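Local coordinates for YaeQ family protein (Pseudomonas syringae pv. tomato, PDB 2OT9) that is of unknown function but belongs to the YaeQ family, grouped with the PDDEXK nuclease-like folds, and binds meso-tartaric acid in the crystal, at residues A46-F57 with L69-H80. Residues are numbered along the deposited sequence; the frame is centred on the assembly and turned at random.
Sequences AYAFWYNEQLAF and LWEKSLDDRVLH
Ala56 and Trp70 pair through two backbone hydrogen bonds, Ala56 N to Trp70 O and Trp70 N to Ala56 O, each 2.9 Å long. Water 2 bridges the strands beside this pair, donating to Phe57 O and accepting from Trp70 NE1 at the indole edge. Apolar packing gathers on Leu69: its CD1 lies 3.7 Å from Ala46 CB, while CD2 meets Tyr47 CB in the last turn of helix 37-49 and sits 3.8 Å from Phe57 CE1. Phe57 and Leu69, a non-hydrogen-bonded pair, lie side by side, and Ile82 of the next strand also touches Leu69. Strands 55-57 and 69-72 form an antiparallel hairpin at one margin of the mixed sheet, with strand 55-57 outermost. Strand 69-72 also pairs with strand 78-84, where a classic beta bulge sets Leu79 and His80 opposite Glu71, whose O accepts from both backbone N atoms. From this bulge His80 presents its edge to the face of Trp50 in a T-shaped stack, planes at 86°, with NE2 3.6 Å from Trp50 CG; Phe49 covers the opposite indole face, and Trp50 NE1 bonds to Arg179 O. Polar contacts lie farther along the same face of the sheet as Leu69, where Glu71, its CG anti to the backbone N (chi1 -178°), lays its carboxylate against the Asn52 amide, planes 21° apart. Water 1 donates to Glu71 OE2 and accepts from Gln54 NE2, while Asn52 OD1 closes an Asx turn by accepting from Gln54 N.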
loop_
_atom_site.group_PDB
_atom_site.type_symbol
_atom_site.label_atom_id
_atom_site.label_comp_id
_atom_site.label_asym_id
_atom_site.label_seq_id
_atom_site.Cartn_x
_atom_site.Cartn_y
_atom_site.Cartn_z
ATOM N N ALA A 46 -0.366 3.023 -0.854
ATOM C CA ALA A 46 -1.467 2.084 -1.164
ATOM C C ALA A 46 -2.829 2.686 -0.802
ATOM O O ALA A 46 -3.807 2.533 -1.530
ATOM C CB ALA A 46 -1.266 0.742 -0.399
ATOM N N TYR A 47 -2.891 3.329 0.356
ATOM C CA TYR A 47 -4.108 4.003 0.804
ATOM C C TYR A 47 -4.604 5.021 -0.229
ATOM O O TYR A 47 -5.798 5.038 -0.555
ATOM C CB TYR A 47 -3.885 4.689 2.170
ATOM C CG TYR A 47 -5.168 5.248 2.756
ATOM C CD1 TYR A 47 -6.093 4.412 3.376
ATOM C CD2 TYR A 47 -5.463 6.606 2.656
ATOM C CE1 TYR A 47 -7.278 4.908 3.885
ATOM C CE2 TYR A 47 -6.642 7.122 3.164
ATOM C CZ TYR A 47 -7.546 6.267 3.778
ATOM O OH TYR A 47 -8.717 6.764 4.280
ATOM N N ALA A 48 -3.697 5.887 -0.715
ATOM C CA ALA A 48 -4.047 6.893 -1.720
ATOM C C ALA A 48 -4.429 6.219 -3.047
ATOM O O ALA A 48 -5.425 6.589 -3.692
ATOM C CB ALA A 48 -2.890 7.878 -1.927
ATOM N N PHE A 49 -3.664 5.196 -3.421
ATOM C CA PHE A 49 -3.778 4.561 -4.729
ATOM C C PHE A 49 -5.057 3.729 -4.876
ATOM O O PHE A 49 -5.595 3.597 -5.978
ATOM C CB PHE A 49 -2.542 3.697 -4.980
ATOM C CG PHE A 49 -2.378 3.266 -6.405
ATOM C CD1 PHE A 49 -2.217 4.210 -7.424
ATOM C CD2 PHE A 49 -2.351 1.914 -6.726
ATOM C CE1 PHE A 49 -2.044 3.807 -8.771
ATOM C CE2 PHE A 49 -2.176 1.498 -8.067
ATOM C CZ PHE A 49 -2.027 2.444 -9.077
ATOM N N TRP A 50 -5.543 3.184 -3.768
ATOM C CA TRP A 50 -6.793 2.430 -3.784
ATOM C C TRP A 50 -7.856 3.000 -2.867
ATOM O O TRP A 50 -8.727 2.264 -2.402
ATOM C CB TRP A 50 -6.528 0.960 -3.451
ATOM C CG TRP A 50 -5.877 0.214 -4.574
ATOM C CD1 TRP A 50 -6.446 -0.132 -5.773
ATOM C CD2 TRP A 50 -4.549 -0.307 -4.591
ATOM N NE1 TRP A 50 -5.542 -0.809 -6.537
ATOM C CE2 TRP A 50 -4.374 -0.955 -5.829
ATOM C CE3 TRP A 50 -3.482 -0.289 -3.673
ATOM C CZ2 TRP A 50 -3.168 -1.598 -6.184
ATOM C CZ3 TRP A 50 -2.283 -0.927 -4.016
ATOM C CH2 TRP A 50 -2.136 -1.575 -5.261
ATOM N N TYR A 51 -7.791 4.313 -2.633
ATOM C CA TYR A 51 -8.709 5.004 -1.737
ATOM C C TYR A 51 -10.193 4.645 -1.931
ATOM O O TYR A 51 -10.689 4.610 -3.059
ATOM C CB TYR A 51 -8.555 6.536 -1.819
ATOM C CG TYR A 51 -9.513 7.182 -0.856
ATOM C CD1 TYR A 51 -9.245 7.200 0.522
ATOM C CD2 TYR A 51 -10.743 7.684 -1.298
ATOM C CE1 TYR A 51 -10.172 7.751 1.421
ATOM C CE2 TYR A 51 -11.663 8.221 -0.409
ATOM C CZ TYR A 51 -11.372 8.246 0.942
ATOM O OH TYR A 51 -12.307 8.786 1.804
ATOM N N ASN A 52 -10.878 4.420 -0.799
ATOM C CA ASN A 52 -12.316 4.177 -0.722
ATOM C C ASN A 52 -12.678 4.616 0.703
ATOM O O ASN A 52 -11.839 4.513 1.612
ATOM C CB ASN A 52 -12.557 2.665 -0.927
ATOM C CG ASN A 52 -14.000 2.300 -1.019
ATOM O OD1 ASN A 52 -14.668 2.101 0.001
ATOM N ND2 ASN A 52 -14.506 2.181 -2.247
ATOM N N GLU A 53 -13.889 5.119 0.923
ATOM C CA GLU A 53 -14.311 5.439 2.301
ATOM C C GLU A 53 -14.256 4.207 3.219
ATOM O O GLU A 53 -14.115 4.343 4.434
ATOM C CB GLU A 53 -15.706 6.082 2.349
ATOM C CG GLU A 53 -16.764 5.358 1.536
ATOM C CD GLU A 53 -18.192 5.838 1.826
ATOM O OE1 GLU A 53 -18.392 6.648 2.763
ATOM O OE2 GLU A 53 -19.115 5.392 1.106
ATOM N N GLN A 54 -14.355 3.018 2.629
ATOM C CA GLN A 54 -14.370 1.763 3.390
ATOM C C GLN A 54 -13.003 1.116 3.547
ATOM O O GLN A 54 -12.890 0.062 4.193
ATOM C CB GLN A 54 -15.333 0.753 2.769
ATOM C CG GLN A 54 -16.785 0.931 3.200
ATOM C CD GLN A 54 -17.476 2.070 2.501
ATOM O OE1 GLN A 54 -18.147 2.888 3.141
ATOM N NE2 GLN A 54 -17.336 2.133 1.174
ATOM N N LEU A 55 -11.979 1.715 2.945
ATOM C CA LEU A 55 -10.619 1.220 3.099
ATOM C C LEU A 55 -10.077 1.586 4.490
ATOM O O LEU A 55 -10.177 2.734 4.915
ATOM C CB LEU A 55 -9.730 1.811 1.996
ATOM C CG LEU A 55 -8.288 1.323 1.875
ATOM C CD1 LEU A 55 -8.228 -0.189 1.563
ATOM C CD2 LEU A 55 -7.576 2.130 0.805
ATOM N N ALA A 56 -9.507 0.612 5.191
ATOM C CA ALA A 56 -8.929 0.839 6.512
ATOM C C ALA A 56 -7.545 0.223 6.604
ATOM O O ALA A 56 -7.254 -0.771 5.922
ATOM C CB ALA A 56 -9.834 0.258 7.592
ATOM N N PHE A 57 -6.689 0.798 7.450
ATOM C CA PHE A 57 -5.408 0.154 7.766
ATOM C C PHE A 57 -5.641 -1.043 8.676
ATOM O O PHE A 57 -6.431 -0.971 9.613
ATOM C CB PHE A 57 -4.412 1.143 8.400
ATOM C CG PHE A 57 -3.961 2.231 7.459
ATOM C CD1 PHE A 57 -2.949 2.000 6.543
ATOM C CD2 PHE A 57 -4.574 3.481 7.477
ATOM C CE1 PHE A 57 -2.540 3.015 5.662
ATOM C CE2 PHE A 57 -4.182 4.491 6.601
ATOM C CZ PHE A 57 -3.155 4.261 5.698
ATOM N N LEU A 69 -3.594 -3.303 4.515
ATOM C CA LEU A 69 -4.847 -2.559 4.352
ATOM C C LEU A 69 -5.959 -3.476 3.837
ATOM O O LEU A 69 -5.698 -4.475 3.139
ATOM C CB LEU A 69 -4.683 -1.384 3.382
ATOM C CG LEU A 69 -3.569 -0.340 3.508
ATOM C CD1 LEU A 69 -2.275 -0.828 2.852
ATOM C CD2 LEU A 69 -4.018 0.964 2.841
ATOM N N TRP A 70 -7.202 -3.139 4.164
ATOM C CA TRP A 70 -8.327 -3.863 3.592
ATOM C C TRP A 70 -9.586 -3.031 3.474
ATOM O O TRP A 70 -9.832 -2.127 4.268
ATOM C CB TRP A 70 -8.634 -5.201 4.300
ATOM C CG TRP A 70 -8.716 -5.174 5.790
ATOM C CD1 TRP A 70 -8.676 -4.077 6.607
ATOM C CD2 TRP A 70 -8.876 -6.313 6.657
ATOM N NE1 TRP A 70 -8.784 -4.468 7.923
ATOM C CE2 TRP A 70 -8.902 -5.830 7.981
ATOM C CE3 TRP A 70 -8.987 -7.692 6.439
ATOM C CZ2 TRP A 70 -9.041 -6.679 9.086
ATOM C CZ3 TRP A 70 -9.125 -8.540 7.543
ATOM C CH2 TRP A 70 -9.151 -8.027 8.846
ATOM N N GLU A 71 -10.357 -3.335 2.440
ATOM C CA GLU A 71 -11.667 -2.746 2.254
ATOM C C GLU A 71 -12.674 -3.859 2.513
ATOM O O GLU A 71 -12.605 -4.922 1.884
ATOM C CB GLU A 71 -11.790 -2.232 0.821
ATOM C CG GLU A 71 -13.102 -1.534 0.482
ATOM C CD GLU A 71 -13.266 -1.287 -1.013
ATOM O OE1 GLU A 71 -12.261 -1.264 -1.750
ATOM O OE2 GLU A 71 -14.411 -1.107 -1.461
ATOM N N LYS A 72 -13.587 -3.624 3.451
ATOM C CA LYS A 72 -14.638 -4.595 3.769
ATOM C C LYS A 72 -16.029 -4.083 3.429
ATOM O O LYS A 72 -16.280 -2.874 3.433
ATOM C CB LYS A 72 -14.606 -4.961 5.245
ATOM C CG LYS A 72 -13.360 -5.700 5.671
ATOM C CD LYS A 72 -13.528 -6.097 7.117
ATOM C CE LYS A 72 -12.300 -6.733 7.662
ATOM N NZ LYS A 72 -12.675 -7.473 8.894
ATOM N N SER A 73 -16.936 -5.014 3.150
ATOM C CA SER A 73 -18.329 -4.674 2.919
ATOM C C SER A 73 -18.982 -4.316 4.249
ATOM O O SER A 73 -18.409 -4.563 5.314
ATOM C CB SER A 73 -19.054 -5.877 2.319
ATOM O OG SER A 73 -19.247 -6.880 3.300
ATOM N N LEU A 74 -20.196 -3.779 4.199
ATOM C CA LEU A 74 -20.965 -3.589 5.433
ATOM C C LEU A 74 -21.260 -4.889 6.194
ATOM O O LEU A 74 -21.575 -4.857 7.388
ATOM C CB LEU A 74 -22.246 -2.772 5.189
ATOM C CG LEU A 74 -22.139 -1.264 5.497
ATOM C CD1 LEU A 74 -21.441 -0.997 6.863
ATOM C CD2 LEU A 74 -21.437 -0.485 4.371
ATOM N N ASP A 75 -21.150 -6.033 5.516
ATOM C CA ASP A 75 -21.280 -7.326 6.196
ATOM C C ASP A 75 -19.950 -7.893 6.701
ATOM O O ASP A 75 -19.868 -9.058 7.108
ATOM C CB ASP A 75 -22.039 -8.320 5.318
ATOM C CG ASP A 75 -23.522 -8.047 5.312
ATOM O OD1 ASP A 75 -24.110 -8.002 6.415
ATOM O OD2 ASP A 75 -24.093 -7.850 4.216
ATOM N N ASP A 76 -18.916 -7.053 6.676
ATOM C CA ASP A 76 -17.590 -7.398 7.186
ATOM C C ASP A 76 -16.843 -8.406 6.307
ATOM O O ASP A 76 -15.926 -9.094 6.765
ATOM C CB ASP A 76 -17.674 -7.884 8.643
ATOM C CG ASP A 76 -16.374 -7.692 9.406
ATOM O OD1 ASP A 76 -16.025 -8.579 10.219
ATOM O OD2 ASP A 76 -15.711 -6.656 9.206
ATOM N N ARG A 77 -17.219 -8.493 5.036
ATOM C CA ARG A 77 -16.509 -9.387 4.115
ATOM C C ARG A 77 -15.522 -8.616 3.259
ATOM O O ARG A 77 -15.755 -7.454 2.926
ATOM C CB ARG A 77 -17.492 -10.176 3.259
ATOM C CG ARG A 77 -18.423 -11.031 4.080
ATOM C CD ARG A 77 -19.619 -11.447 3.249
ATOM N NE ARG A 77 -19.235 -12.441 2.261
ATOM C CZ ARG A 77 -20.051 -12.943 1.341
ATOM N NH1 ARG A 77 -21.301 -12.522 1.256
ATOM N NH2 ARG A 77 -19.604 -13.868 0.497
ATOM N N VAL A 78 -14.410 -9.256 2.906
ATOM C CA VAL A 78 -13.310 -8.518 2.300
ATOM C C VAL A 78 -13.552 -8.305 0.812
ATOM O O VAL A 78 -13.745 -9.257 0.066
ATOM C CB VAL A 78 -11.954 -9.216 2.544
ATOM C CG1 VAL A 78 -10.802 -8.348 2.040
ATOM C CG2 VAL A 78 -11.774 -9.547 4.045
ATOM N N LEU A 79 -13.551 -7.042 0.396
ATOM C CA LEU A 79 -13.589 -6.663 -1.015
ATOM C C LEU A 79 -12.170 -6.572 -1.585
ATOM O O LEU A 79 -11.924 -6.918 -2.746
ATOM C CB LEU A 79 -14.310 -5.305 -1.176
ATOM C CG LEU A 79 -15.777 -5.251 -0.698
ATOM C CD1 LEU A 79 -16.431 -3.915 -0.943
ATOM C CD2 LEU A 79 -16.581 -6.335 -1.356
ATOM N N HIS A 80 -11.226 -6.112 -0.765
ATOM C CA HIS A 80 -9.879 -5.831 -1.249
ATOM C C HIS A 80 -8.907 -6.095 -0.120
ATOM O O HIS A 80 -9.048 -5.541 0.966
ATOM C CB HIS A 80 -9.792 -4.365 -1.750
ATOM C CG HIS A 80 -8.578 -4.045 -2.585
ATOM N ND1 HIS A 80 -7.732 -5.004 -3.107
ATOM C CD2 HIS A 80 -8.110 -2.855 -3.038
ATOM C CE1 HIS A 80 -6.783 -4.417 -3.817
ATOM N NE2 HIS A 80 -6.993 -3.116 -3.795
HETATM O O HOH W 1 -16.747 -0.643 -0.183
HETATM O O HOH W 2 -8.730 -2.629 10.130
#